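Local coordinates for transcription initiation factor IIB,Transcription initiation factor IIB (Methanocaldococcus vulcanius, PDB 5O9I), which carries a mini-intein of the HINT fold, which probably excises itself from the transcription factor precursor and joins the flanking sequences, at residues S9-I14 with A185-F190; Y62-M67 with S152-L157; I120-K125 with G189-N194. All coordinates share one frame; numbering follows the deposited sequence.

Contact 1. Residues S9-I14 with A185-F190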
ATOM      1  N   SER A   9      -9.091   1.252  -6.918  1.00 92.26           N
ATOM      2  CA  SER A   9      -8.898   2.605  -7.467  1.00 95.19           C
ATOM      3  C   SER A   9      -7.723   3.382  -6.880  1.00 89.04           C
ATOM      4  O   SER A   9      -7.350   4.369  -7.453  1.00 88.26           O
ATOM      5  CB  SER A   9     -10.173   3.427  -7.314  1.00 97.43           C
ATOM      6  OG  SER A   9     -10.623   3.349  -5.979  1.00103.06           O
ATOM      7  N   GLU A  10      -7.122   2.924  -5.777  1.00 87.16           N
ATOM      8  CA  GLU A  10      -6.010   3.652  -5.148  1.00 80.05           C
ATOM      9  C   GLU A  10      -4.825   3.726  -6.107  1.00 77.61           C
ATOM     10  O   GLU A  10      -4.479   2.738  -6.757  1.00 79.80           O
ATOM     11  CB  GLU A  10      -5.569   2.970  -3.870  1.00 80.99           C
ATOM     12  CG  GLU A  10      -6.624   2.936  -2.769  1.00 85.44           C
ATOM     13  CD  GLU A  10      -6.991   4.321  -2.239  1.00 89.64           C
ATOM     14  OE1 GLU A  10      -6.224   5.294  -2.492  1.00 87.19           O
ATOM     15  OE2 GLU A  10      -8.046   4.424  -1.539  1.00 95.79           O
ATOM     16  N   PRO A  11      -4.235   4.922  -6.271  1.00 73.70           N
ATOM     17  CA  PRO A  11      -3.129   5.071  -7.193  1.00 69.70           C
ATOM     18  C   PRO A  11      -1.765   4.742  -6.576  1.00 64.72           C
ATOM     19  O   PRO A  11      -1.571   4.835  -5.346  1.00 60.46           O
ATOM     20  CB  PRO A  11      -3.219   6.541  -7.601  1.00 69.43           C
ATOM     21  CG  PRO A  11      -3.802   7.203  -6.415  1.00 69.72           C
ATOM     22  CD  PRO A  11      -4.698   6.229  -5.751  1.00 72.81           C
ATOM     23  N   ILE A  12      -0.860   4.359  -7.462  1.00 63.75           N
ATOM     24  CA  ILE A  12       0.505   4.055  -7.123  1.00 65.77           C
ATOM     25  C   ILE A  12       1.445   4.550  -8.195  1.00 63.88           C
ATOM     26  O   ILE A  12       1.156   4.554  -9.368  1.00 64.98           O
ATOM     27  CB  ILE A  12       0.828   2.526  -6.978  1.00 69.62           C
ATOM     28  CG1 ILE A  12       0.181   1.773  -8.133  1.00 74.95           C
ATOM     29  CG2 ILE A  12       0.408   1.974  -5.620  1.00 68.89           C
ATOM     30  CD1 ILE A  12       0.557   0.318  -8.201  1.00 79.75           C
ATOM     31  N   ILE A  13       2.620   4.900  -7.750  1.00 62.80           N
ATOM     32  CA  ILE A  13       3.631   5.364  -8.649  1.00 63.61           C
ATOM     33  C   ILE A  13       4.439   4.127  -8.955  1.00 64.64           C
ATOM     34  O   ILE A  13       4.940   3.484  -8.042  1.00 61.88           O
ATOM     35  CB  ILE A  13       4.467   6.440  -7.971  1.00 59.46           C
ATOM     36  CG1 ILE A  13       3.522   7.578  -7.492  1.00 58.34           C
ATOM     37  CG2 ILE A  13       5.510   6.868  -8.950  1.00 61.02           C
ATOM     38  CD1 ILE A  13       4.139   8.723  -6.720  1.00 56.32           C
ATOM     39  N   ILE A  14       4.575   3.795 -10.222  1.00 68.19           N
ATOM     40  CA  ILE A  14       5.438   2.689 -10.584  1.00 70.39           C
ATOM     41  C   ILE A  14       6.447   3.127 -11.600  1.00 72.49           C
ATOM     42  O   ILE A  14       6.270   4.164 -12.243  1.00 75.41           O
ATOM     43  CB  ILE A  14       4.628   1.532 -11.115  1.00 74.01           C
ATOM     44  CG1 ILE A  14       4.069   1.871 -12.492  1.00 78.96           C
ATOM     45  CG2 ILE A  14       3.511   1.140 -10.128  1.00 72.62           C
ATOM     46  CD1 ILE A  14       3.222   0.756 -13.115  1.00 82.71           C
ATOM     47  N   ALA A 185       1.101   3.815  -1.306  1.00 55.03           N
ATOM     48  CA  ALA A 185      -0.024   3.919  -2.218  1.00 59.26           C
ATOM     49  C   ALA A 185      -0.985   4.962  -1.654  1.00 60.06           C
ATOM     50  O   ALA A 185      -0.892   5.314  -0.474  1.00 60.87           O
ATOM     51  CB  ALA A 185      -0.699   2.562  -2.348  1.00 61.66           C
ATOM     52  N   GLY A 186      -1.877   5.461  -2.504  1.00 60.91           N
ATOM     53  CA  GLY A 186      -2.868   6.460  -2.071  1.00 60.93           C
ATOM     54  C   GLY A 186      -2.364   7.831  -2.458  1.00 59.42           C
ATOM     55  O   GLY A 186      -1.174   8.020  -2.648  1.00 55.52           O
ATOM     56  N   PHE A 187      -3.270   8.786  -2.613  1.00 60.76           N
ATOM     57  CA  PHE A 187      -2.847  10.098  -3.003  1.00 61.20           C
ATOM     58  C   PHE A 187      -1.834  10.661  -2.007  1.00 61.63           C
ATOM     59  O   PHE A 187      -0.761  11.174  -2.439  1.00 63.91           O
ATOM     60  CB  PHE A 187      -4.028  11.034  -3.257  1.00 61.46           C
ATOM     61  CG  PHE A 187      -4.700  10.782  -4.590  1.00 61.73           C
ATOM     62  CD1 PHE A 187      -4.034  11.059  -5.789  1.00 60.71           C
ATOM     63  CD2 PHE A 187      -5.960  10.251  -4.653  1.00 63.77           C
ATOM     64  CE1 PHE A 187      -4.632  10.811  -7.025  1.00 62.56           C
ATOM     65  CE2 PHE A 187      -6.584  10.032  -5.907  1.00 65.42           C
ATOM     66  CZ  PHE A 187      -5.914  10.298  -7.092  1.00 63.54           C
ATOM     67  N   GLY A 188      -2.107  10.498  -0.715  1.00 58.91           N
ATOM     68  CA  GLY A 188      -1.135  10.905   0.261  1.00 58.00           C
ATOM     69  C   GLY A 188       0.102   9.988   0.484  1.00 58.90           C
ATOM     70  O   GLY A 188       0.938  10.283   1.371  1.00 59.87           O
ATOM     71  N   GLY A 189       0.259   8.893  -0.253  1.00 57.09           N
ATOM     72  CA  GLY A 189       1.437   8.082  -0.079  1.00 56.14           C
ATOM     73  C   GLY A 189       1.485   7.407   1.271  1.00 57.04           C
ATOM     74  O   GLY A 189       2.471   7.411   1.969  1.00 58.51           O
ATOM     75  N   PHE A 190       0.383   6.833   1.648  1.00 59.66           N
ATOM     76  CA  PHE A 190       0.313   6.065   2.842  1.00 60.76           C
ATOM     77  C   PHE A 190       1.229   4.861   2.701  1.00 60.71           C
ATOM     78  O   PHE A 190       1.149   4.151   1.677  1.00 61.33           O
ATOM     79  CB  PHE A 190      -1.092   5.538   2.988  1.00 64.26           C
ATOM     80  CG  PHE A 190      -2.060   6.508   3.585  1.00 66.55           C
ATOM     81  CD1 PHE A 190      -2.804   7.341   2.787  1.00 67.98           C
ATOM     82  CD2 PHE A 190      -2.334   6.474   4.955  1.00 69.02           C
ATOM     83  CE1 PHE A 190      -3.754   8.210   3.363  1.00 70.27           C
ATOM     84  CE2 PHE A 190      -3.283   7.320   5.525  1.00 68.96           C
ATOM     85  CZ  PHE A 190      -3.985   8.191   4.734  1.00 69.59           C
TER
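Gly186 N and Pro11 O form the single polar link between these segments, a backbone hydrogen bond of 2.9 Å. Its N-H...O angle of 168° is close to straight, and the donor lies nearly along the C=O axis.

Two apolar contacts lie beside it. Pro11 crosses the Phe187 side chain at about a right angle and sets CG 3.7 Å from the ring centroid. The direction is 9° off the ring normal, so this is a CH-pi contact over the middle of the face. Farther along the strand, Ile12 CG2 rests 3.5 Å from Ala185 CB. Ile12 CG1 sits between the backbone N and the carbonyl carbon (chi1 44°), which leaves CG2 as the branch beside Ala185, while Ile25 and Leu28 also pack on the isoleucine.

Glu10, bent at chi2, turns CD back, and its OE1 lies 3.6 Å from Gly186 CA, a van der Waals approach; OE2 is bonded to Arg92 N. At Gly186 the backbone angles would push a CB against the preceding carbonyl oxygen.

Within 185-190, Gly189 N reaches Gly186 O at 2.9 Å, closing a type I turn, and Ala185 N meets Phe190 O at 3.0 Å. A beta-hairpin loop near the end of the chain thus docks against strand 11-16, consistent with the HINT fold, where the two ends of the domain converge near its centre.

Contact 2. Residues Y62-M67 with S152-L157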
ATOM      1  N   TYR A  62      14.968   4.389   6.349  1.00 53.25           N
ATOM      2  CA  TYR A  62      13.682   5.059   6.255  1.00 53.55           C
ATOM      3  C   TYR A  62      13.594   6.045   5.083  1.00 51.05           C
ATOM      4  O   TYR A  62      12.823   7.002   5.150  1.00 49.53           O
ATOM      5  CB  TYR A  62      13.286   5.742   7.584  1.00 55.41           C
ATOM      6  CG  TYR A  62      12.970   4.902   8.786  1.00 57.81           C
ATOM      7  CD1 TYR A  62      12.785   3.495   8.701  1.00 59.41           C
ATOM      8  CD2 TYR A  62      12.847   5.522  10.041  1.00 59.60           C
ATOM      9  CE1 TYR A  62      12.501   2.748   9.850  1.00 60.45           C
ATOM     10  CE2 TYR A  62      12.571   4.774  11.194  1.00 61.33           C
ATOM     11  CZ  TYR A  62      12.429   3.400  11.092  1.00 63.09           C
ATOM     12  OH  TYR A  62      12.126   2.719  12.230  1.00 69.17           O
ATOM     13  N   LYS A  63      14.348   5.763   4.020  1.00 50.82           N
ATOM     14  CA  LYS A  63      14.358   6.550   2.820  1.00 52.41           C
ATOM     15  C   LYS A  63      13.745   5.779   1.672  1.00 52.32           C
ATOM     16  O   LYS A  63      13.998   4.600   1.526  1.00 52.59           O
ATOM     17  CB  LYS A  63      15.780   6.867   2.448  1.00 57.37           C
ATOM     18  CG  LYS A  63      16.565   7.647   3.499  1.00 62.42           C
ATOM     19  CD  LYS A  63      16.092   9.088   3.678  1.00 67.47           C
ATOM     20  CE  LYS A  63      16.080   9.847   2.330  1.00 71.23           C
ATOM     21  NZ  LYS A  63      15.651  11.267   2.486  1.00 72.10           N
ATOM     22  N   PHE A  64      12.989   6.469   0.829  1.00 50.72           N
ATOM     23  CA  PHE A  64      12.369   5.911  -0.319  1.00 51.12           C
ATOM     24  C   PHE A  64      13.326   5.637  -1.464  1.00 53.29           C
ATOM     25  O   PHE A  64      14.376   6.297  -1.641  1.00 52.69           O
ATOM     26  CB  PHE A  64      11.233   6.795  -0.816  1.00 51.64           C
ATOM     27  CG  PHE A  64      10.075   6.891   0.130  1.00 49.87           C
ATOM     28  CD1 PHE A  64       9.567   5.786   0.759  1.00 49.51           C
ATOM     29  CD2 PHE A  64       9.501   8.103   0.375  1.00 49.93           C
ATOM     30  CE1 PHE A  64       8.527   5.873   1.650  1.00 49.86           C
ATOM     31  CE2 PHE A  64       8.409   8.228   1.251  1.00 50.60           C
ATOM     32  CZ  PHE A  64       7.938   7.104   1.900  1.00 50.73           C
ATOM     33  N   LYS A  65      13.017   4.526  -2.118  1.00 55.48           N
ATOM     34  CA  LYS A  65      13.665   4.150  -3.379  1.00 58.02           C
ATOM     35  C   LYS A  65      12.802   3.147  -4.163  1.00 56.19           C
ATOM     36  O   LYS A  65      11.917   2.455  -3.615  1.00 54.75           O
ATOM     37  CB  LYS A  65      15.102   3.666  -3.172  1.00 62.51           C
ATOM     38  CG  LYS A  65      15.317   2.237  -2.726  1.00 66.73           C
ATOM     39  CD  LYS A  65      16.827   1.941  -2.899  1.00 71.82           C
ATOM     40  CE  LYS A  65      17.253   0.518  -2.513  1.00 75.51           C
ATOM     41  NZ  LYS A  65      17.564   0.248  -1.053  1.00 74.77           N
ATOM     42  N   PHE A  66      12.986   3.175  -5.469  1.00 56.26           N
ATOM     43  CA  PHE A  66      12.201   2.310  -6.357  1.00 57.20           C
ATOM     44  C   PHE A  66      12.757   0.929  -6.185  1.00 58.10           C
ATOM     45  O   PHE A  66      13.961   0.785  -6.130  1.00 57.35           O
ATOM     46  CB  PHE A  66      12.266   2.761  -7.813  1.00 56.60           C
ATOM     47  CG  PHE A  66      11.218   3.771  -8.156  1.00 54.74           C
ATOM     48  CD1 PHE A  66       9.971   3.361  -8.461  1.00 54.25           C
ATOM     49  CD2 PHE A  66      11.478   5.164  -8.129  1.00 54.14           C
ATOM     50  CE1 PHE A  66       8.967   4.259  -8.746  1.00 53.90           C
ATOM     51  CE2 PHE A  66      10.494   6.068  -8.445  1.00 52.48           C
ATOM     52  CZ  PHE A  66       9.253   5.614  -8.760  1.00 52.64           C
ATOM     53  N   MET A  67      11.876  -0.046  -6.017  1.00 60.02           N
ATOM     54  CA  MET A  67      12.259  -1.438  -5.809  1.00 63.14           C
ATOM     55  C   MET A  67      11.371  -2.417  -6.590  1.00 64.83           C
ATOM     56  O   MET A  67      10.131  -2.220  -6.692  1.00 60.81           O
ATOM     57  CB  MET A  67      12.068  -1.768  -4.360  1.00 63.99           C
ATOM     58  CG  MET A  67      12.890  -0.927  -3.438  1.00 65.29           C
ATOM     59  SD  MET A  67      14.346  -1.904  -3.273  1.00 75.29           S
ATOM     60  CE  MET A  67      14.299  -1.884  -1.490  1.00 78.25           C
ATOM     61  N   SER A 152      14.043  10.830   7.906  1.00 50.61           N
ATOM     62  CA  SER A 152      13.295   9.896   7.116  1.00 49.23           C
ATOM     63  C   SER A 152      12.564  10.648   6.018  1.00 49.29           C
ATOM     64  O   SER A 152      12.428  11.858   6.136  1.00 50.19           O
ATOM     65  CB  SER A 152      12.284   9.182   8.040  1.00 48.82           C
ATOM     66  OG  SER A 152      11.224  10.031   8.409  1.00 46.41           O
ATOM     67  N   ASP A 153      12.036   9.942   5.012  1.00 45.29           N
ATOM     68  CA  ASP A 153      11.120  10.576   4.096  1.00 44.15           C
ATOM     69  C   ASP A 153       9.687  10.462   4.572  1.00 43.84           C
ATOM     70  O   ASP A 153       8.769  10.480   3.810  1.00 43.94           O
ATOM     71  CB  ASP A 153      11.217   9.993   2.659  1.00 45.30           C
ATOM     72  CG  ASP A 153      12.586  10.190   2.007  1.00 46.41           C
ATOM     73  OD1 ASP A 153      13.258  11.153   2.301  1.00 49.19           O
ATOM     74  OD2 ASP A 153      12.998   9.414   1.128  1.00 47.20           O
ATOM     75  N   PHE A 154       9.446  10.293   5.862  1.00 46.09           N
ATOM     76  CA  PHE A 154       8.088  10.230   6.404  1.00 45.11           C
ATOM     77  C   PHE A 154       7.540  11.548   6.962  1.00 45.54           C
ATOM     78  O   PHE A 154       8.263  12.442   7.368  1.00 44.51           O
ATOM     79  CB  PHE A 154       8.058   9.244   7.574  1.00 46.42           C
ATOM     80  CG  PHE A 154       8.558   7.878   7.257  1.00 46.04           C
ATOM     81  CD1 PHE A 154       8.224   7.233   6.039  1.00 47.54           C
ATOM     82  CD2 PHE A 154       9.328   7.202   8.189  1.00 46.27           C
ATOM     83  CE1 PHE A 154       8.690   5.955   5.762  1.00 48.25           C
ATOM     84  CE2 PHE A 154       9.801   5.939   7.933  1.00 47.06           C
ATOM     85  CZ  PHE A 154       9.474   5.301   6.725  1.00 47.99           C
ATOM     86  N   ILE A 155       6.219  11.588   7.043  1.00 45.69           N
ATOM     87  CA  ILE A 155       5.522  12.443   7.913  1.00 47.37           C
ATOM     88  C   ILE A 155       4.599  11.556   8.772  1.00 51.37           C
ATOM     89  O   ILE A 155       4.206  10.444   8.331  1.00 53.32           O
ATOM     90  CB  ILE A 155       4.705  13.505   7.175  1.00 48.24           C
ATOM     91  CG1 ILE A 155       3.751  12.873   6.180  1.00 48.07           C
ATOM     92  CG2 ILE A 155       5.665  14.458   6.482  1.00 48.71           C
ATOM     93  CD1 ILE A 155       2.819  13.897   5.593  1.00 48.97           C
ATOM     94  N   PHE A 156       4.234  12.074   9.971  1.00 52.25           N
ATOM     95  CA  PHE A 156       3.451  11.373  10.932  1.00 54.92           C
ATOM     96  C   PHE A 156       2.195  12.199  11.182  1.00 61.13           C
ATOM     97  O   PHE A 156       2.286  13.331  11.610  1.00 61.38           O
ATOM     98  CB  PHE A 156       4.296  11.197  12.196  1.00 55.32           C
ATOM     99  CG  PHE A 156       5.653  10.658  11.912  1.00 52.13           C
ATOM    100  CD1 PHE A 156       5.818   9.322  11.611  1.00 51.02           C
ATOM    101  CD2 PHE A 156       6.725  11.503  11.822  1.00 52.30           C
ATOM    102  CE1 PHE A 156       7.048   8.811  11.235  1.00 50.43           C
ATOM    103  CE2 PHE A 156       7.976  11.030  11.438  1.00 52.52           C
ATOM    104  CZ  PHE A 156       8.143   9.651  11.131  1.00 51.31           C
ATOM    105  N   LEU A 157       1.018  11.642  10.884  1.00 64.97           N
ATOM    106  CA  LEU A 157      -0.220  12.372  10.928  1.00 68.01           C
ATOM    107  C   LEU A 157      -1.219  11.584  11.733  1.00 74.91           C
ATOM    108  O   LEU A 157      -1.113  10.340  11.796  1.00 77.38           O
ATOM    109  CB  LEU A 157      -0.745  12.601   9.503  1.00 67.48           C
ATOM    110  CG  LEU A 157       0.043  13.603   8.629  1.00 65.90           C
ATOM    111  CD1 LEU A 157      -0.648  13.827   7.303  1.00 63.95           C
ATOM    112  CD2 LEU A 157       0.309  14.961   9.305  1.00 67.10           C
TER
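At Asp153, a chi1 of -62° sets CG beside its own backbone N, from where OD2 reaches Phe64 N. Lys63 bends at chi2 and chi3, which brings CE to the Asp153 carboxylate, the two side chains crossing at about a right angle.

That carboxylate is held through both oxygens. OD2 accepts from Phe64 N at 3.0 Å on its anti side, with the donor 28° out of the carboxylate plane. OD1 forms a salt bridge with Lys63 NZ; its modelled separation is implausibly short and doubtful. The Asp153 backbone is fixed too, N donating to Tyr62 O at 3.0 Å.

Phe154 CE2 comes within 3.4 Å of Tyr62 CG, the two rings meeting obliquely, while Tyr62 O lies 4.1 Å above one Phe154 face, toward the rim. Phe154 also turns an edge to the Phe64 face, offset, with centroids 6.0 Å apart and planes at 74°. Phe64 CD2 lies 3.4 Å from Asp153 CB. An alanine at Phe64 removes the face that the Phe154 edge meets and would probably uncover Asp153 CB, leaving Phe154 with Phe58 and Tyr62.

Ser152 OG takes the Phe154 N-H at 3.1 Å in an ST turn and also bonds Leu149 O. Edge strand 64-68 of one sheet thereby meets the start of strand 154-162 in another through an aromatic cluster, extended by Phe58, that joins two sheets of the HINT fold.

Contact 3. Residues I120-K125 with G189-N194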
ATOM      1  N   ILE A 120      -1.092   7.861  15.346  1.00 95.57           N
ATOM      2  CA  ILE A 120      -0.168   8.447  14.449  1.00 89.83           C
ATOM      3  C   ILE A 120       0.110   7.405  13.385  1.00 83.21           C
ATOM      4  O   ILE A 120       0.454   6.267  13.710  1.00 81.60           O
ATOM      5  CB  ILE A 120       1.083   8.896  15.216  1.00 92.73           C
ATOM      6  CG1 ILE A 120       0.852  10.340  15.700  1.00 95.04           C
ATOM      7  CG2 ILE A 120       2.357   8.784  14.370  1.00 91.29           C
ATOM      8  CD1 ILE A 120       1.600  10.720  16.958  1.00 96.78           C
ATOM      9  N   LEU A 121      -0.070   7.814  12.127  1.00 77.30           N
ATOM     10  CA  LEU A 121       0.254   6.987  10.974  1.00 72.30           C
ATOM     11  C   LEU A 121       1.380   7.572  10.204  1.00 66.30           C
ATOM     12  O   LEU A 121       1.600   8.765  10.240  1.00 68.40           O
ATOM     13  CB  LEU A 121      -0.948   6.862  10.062  1.00 72.45           C
ATOM     14  CG  LEU A 121      -2.056   5.959  10.585  1.00 74.72           C
ATOM     15  CD1 LEU A 121      -3.017   5.667   9.438  1.00 76.18           C
ATOM     16  CD2 LEU A 121      -1.535   4.674  11.187  1.00 73.01           C
ATOM     17  N   VAL A 122       2.101   6.702   9.517  1.00 65.35           N
ATOM     18  CA  VAL A 122       3.262   7.081   8.702  1.00 59.63           C
ATOM     19  C   VAL A 122       2.794   7.258   7.248  1.00 57.68           C
ATOM     20  O   VAL A 122       2.087   6.394   6.697  1.00 58.89           O
ATOM     21  CB  VAL A 122       4.353   6.002   8.765  1.00 57.92           C
ATOM     22  CG1 VAL A 122       5.608   6.544   8.155  1.00 58.76           C
ATOM     23  CG2 VAL A 122       4.698   5.627  10.179  1.00 57.87           C
ATOM     24  N   LEU A 123       3.149   8.391   6.664  1.00 53.17           N
ATOM     25  CA  LEU A 123       2.962   8.627   5.217  1.00 52.23           C
ATOM     26  C   LEU A 123       4.221   9.270   4.651  1.00 49.40           C
ATOM     27  O   LEU A 123       5.117   9.694   5.435  1.00 46.15           O
ATOM     28  CB  LEU A 123       1.763   9.553   4.911  1.00 53.79           C
ATOM     29  CG  LEU A 123       0.368   9.148   5.326  1.00 57.15           C
ATOM     30  CD1 LEU A 123       0.056   9.425   6.798  1.00 59.00           C
ATOM     31  CD2 LEU A 123      -0.652   9.867   4.422  1.00 58.35           C
ATOM     32  N   ALA A 124       4.245   9.332   3.323  1.00 48.17           N
ATOM     33  CA  ALA A 124       5.321   9.911   2.502  1.00 48.73           C
ATOM     34  C   ALA A 124       5.386  11.454   2.619  1.00 50.19           C
ATOM     35  O   ALA A 124       4.384  12.130   2.734  1.00 51.45           O
ATOM     36  CB  ALA A 124       5.081   9.504   1.050  1.00 47.79           C
ATOM     37  N   LYS A 125       6.596  11.966   2.710  1.00 52.88           N
ATOM     38  CA  LYS A 125       6.865  13.407   2.704  1.00 58.03           C
ATOM     39  C   LYS A 125       6.460  14.107   1.435  1.00 61.00           C
ATOM     40  O   LYS A 125       6.809  13.651   0.389  1.00 69.13           O
ATOM     41  CB  LYS A 125       8.347  13.714   2.897  1.00 58.16           C
ATOM     42  CG  LYS A 125       8.746  14.220   4.290  1.00 61.07           C
ATOM     43  CD  LYS A 125      10.282  14.562   4.302  1.00 61.26           C
ATOM     44  CE  LYS A 125      10.907  14.908   5.642  1.00 56.37           C
ATOM     45  NZ  LYS A 125      10.412  13.922   6.654  1.00 57.57           N
ATOM     46  N   GLY A 189       0.259   8.893  -0.253  1.00 57.09           N
ATOM     47  CA  GLY A 189       1.437   8.082  -0.079  1.00 56.14           C
ATOM     48  C   GLY A 189       1.485   7.407   1.271  1.00 57.04           C
ATOM     49  O   GLY A 189       2.471   7.411   1.969  1.00 58.51           O
ATOM     50  N   PHE A 190       0.383   6.833   1.648  1.00 59.66           N
ATOM     51  CA  PHE A 190       0.313   6.065   2.842  1.00 60.76           C
ATOM     52  C   PHE A 190       1.229   4.861   2.701  1.00 60.71           C
ATOM     53  O   PHE A 190       1.149   4.151   1.677  1.00 61.33           O
ATOM     54  CB  PHE A 190      -1.092   5.538   2.988  1.00 64.26           C
ATOM     55  CG  PHE A 190      -2.060   6.508   3.585  1.00 66.55           C
ATOM     56  CD1 PHE A 190      -2.804   7.341   2.787  1.00 67.98           C
ATOM     57  CD2 PHE A 190      -2.334   6.474   4.955  1.00 69.02           C
ATOM     58  CE1 PHE A 190      -3.754   8.210   3.363  1.00 70.27           C
ATOM     59  CE2 PHE A 190      -3.283   7.320   5.525  1.00 68.96           C
ATOM     60  CZ  PHE A 190      -3.985   8.191   4.734  1.00 69.59           C
ATOM     61  N   VAL A 191       2.034   4.597   3.729  1.00 59.22           N
ATOM     62  CA  VAL A 191       2.941   3.422   3.702  1.00 61.05           C
ATOM     63  C   VAL A 191       2.230   2.133   4.151  1.00 66.55           C
ATOM     64  O   VAL A 191       1.693   2.072   5.270  1.00 71.23           O
ATOM     65  CB  VAL A 191       4.123   3.588   4.654  1.00 57.07           C
ATOM     66  CG1 VAL A 191       5.106   2.463   4.474  1.00 56.19           C
ATOM     67  CG2 VAL A 191       4.774   4.955   4.439  1.00 57.31           C
ATOM     68  N   LEU A 192       2.263   1.100   3.315  1.00 68.84           N
ATOM     69  CA  LEU A 192       1.593  -0.164   3.601  1.00 71.62           C
ATOM     70  C   LEU A 192       2.617  -1.216   3.898  1.00 72.88           C
ATOM     71  O   LEU A 192       3.676  -1.187   3.286  1.00 74.10           O
ATOM     72  CB  LEU A 192       0.840  -0.597   2.356  1.00 75.01           C
ATOM     73  CG  LEU A 192      -0.575  -0.023   2.111  1.00 76.20           C
ATOM     74  CD1 LEU A 192      -0.845   1.283   2.830  1.00 75.64           C
ATOM     75  CD2 LEU A 192      -0.800   0.254   0.647  1.00 75.86           C
ATOM     76  N   HIS A 193       2.311  -2.130   4.822  1.00 74.52           N
ATOM     77  CA  HIS A 193       3.212  -3.271   5.209  1.00 77.93           C
ATOM     78  C   HIS A 193       2.714  -4.619   4.718  1.00 75.78           C
ATOM     79  O   HIS A 193       1.522  -4.929   4.850  1.00 74.97           O
ATOM     80  CB  HIS A 193       3.312  -3.372   6.732  1.00 80.81           C
ATOM     81  CG  HIS A 193       4.228  -4.457   7.207  1.00 84.26           C
ATOM     82  ND1 HIS A 193       5.576  -4.498   6.897  1.00 87.74           N
ATOM     83  CD2 HIS A 193       3.994  -5.537   7.986  1.00 84.58           C
ATOM     84  CE1 HIS A 193       6.126  -5.565   7.453  1.00 84.00           C
ATOM     85  NE2 HIS A 193       5.191  -6.207   8.130  1.00 83.51           N
ATOM     86  N   ASN A 194       3.623  -5.439   4.206  1.00 75.02           N
ATOM     87  CA  ASN A 194       3.252  -6.785   3.674  1.00 76.75           C
ATOM     88  C   ASN A 194       2.970  -7.837   4.771  1.00 74.86           C
ATOM     89  O   ASN A 194       3.712  -7.919   5.740  1.00 70.06           O
ATOM     90  CB  ASN A 194       4.352  -7.284   2.713  1.00 74.51           C
ATOM     91  CG  ASN A 194       4.214  -6.709   1.306  1.00 75.48           C
ATOM     92  OD1 ASN A 194       3.193  -6.046   0.965  1.00 73.25           O
ATOM     93  ND2 ASN A 194       5.245  -6.975   0.456  1.00 72.75           N
TER
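Leu123 and Phe190 bridge the backbones at a single point, CA to CA 4.4 Å, where the short axes of strands 120-124 and 190-193 pass 4.8 Å apart at 110°, far from either parallel or antiparallel. Two hydrogen bonds flank the bridge. Ala124 N donates to Gly189 O at 2.9 Å, whereas Val191 N reaches Val122 O at 3.5 Å and is weak. Gly189 O also receives a CA-H...O contact from Leu123. The bridge holds the last strand, 190-193, which is followed by Asn194, consistent with the His-Asn end of an intein splicing domain.

Leu123 and Phe190 lie side by side and point the same way. Leu123 CD2 stands 3.5 Å above the centre of the Phe190 ring, only 4° off its normal, a well-centred CH-pi contact. Leu121 CD1 reaches the rim of the same ring near its plane, 4.3 Å from CE2. Leu123 thus covers the face and Leu121, two residues earlier, meets the edge.

Val122 and Val191 meet through CG1 and CG2, 4.1 Å apart, and Phe100 of strand 98-103 packs on both. At Gly189 a CB would clash with Ala124 CB at 2.8 Å, and the positive phi also suits glycine.

Apart from the two backbone bonds and the CA-H...O contact, the interface is apolar and mostly buried. With one firm and one weak backbone bond, the crossing probably depends more on the fit of branched aliphatic groups round Phe190 than on hydrogen bonding.

In the fold
Contacts 1 and 3 are buried, their centres about 7 and 8 Å from the centre of the chain, whereas contact 2, its centre about 13 Å from that point, is only partly buried. Contacts 1 and 3 share Gly189 and Phe190, so one hairpin is gripped by strand 11-16 at its loop and by strand 120-124 at its outgoing strand. Contacts 2 and 3 hold one sheet: strands 154-162 and 120-124 are neighbours in it, with Ile155 N 2.7 Å from Leu123 O. Chemistry follows place: the inner contacts combine backbone bonds with CH-pi and aliphatic packing, while only contact 2 has a salt bridge, beside its aromatic cluster. Phe66 also packs on Ile13, tying contact 2 to contact 1.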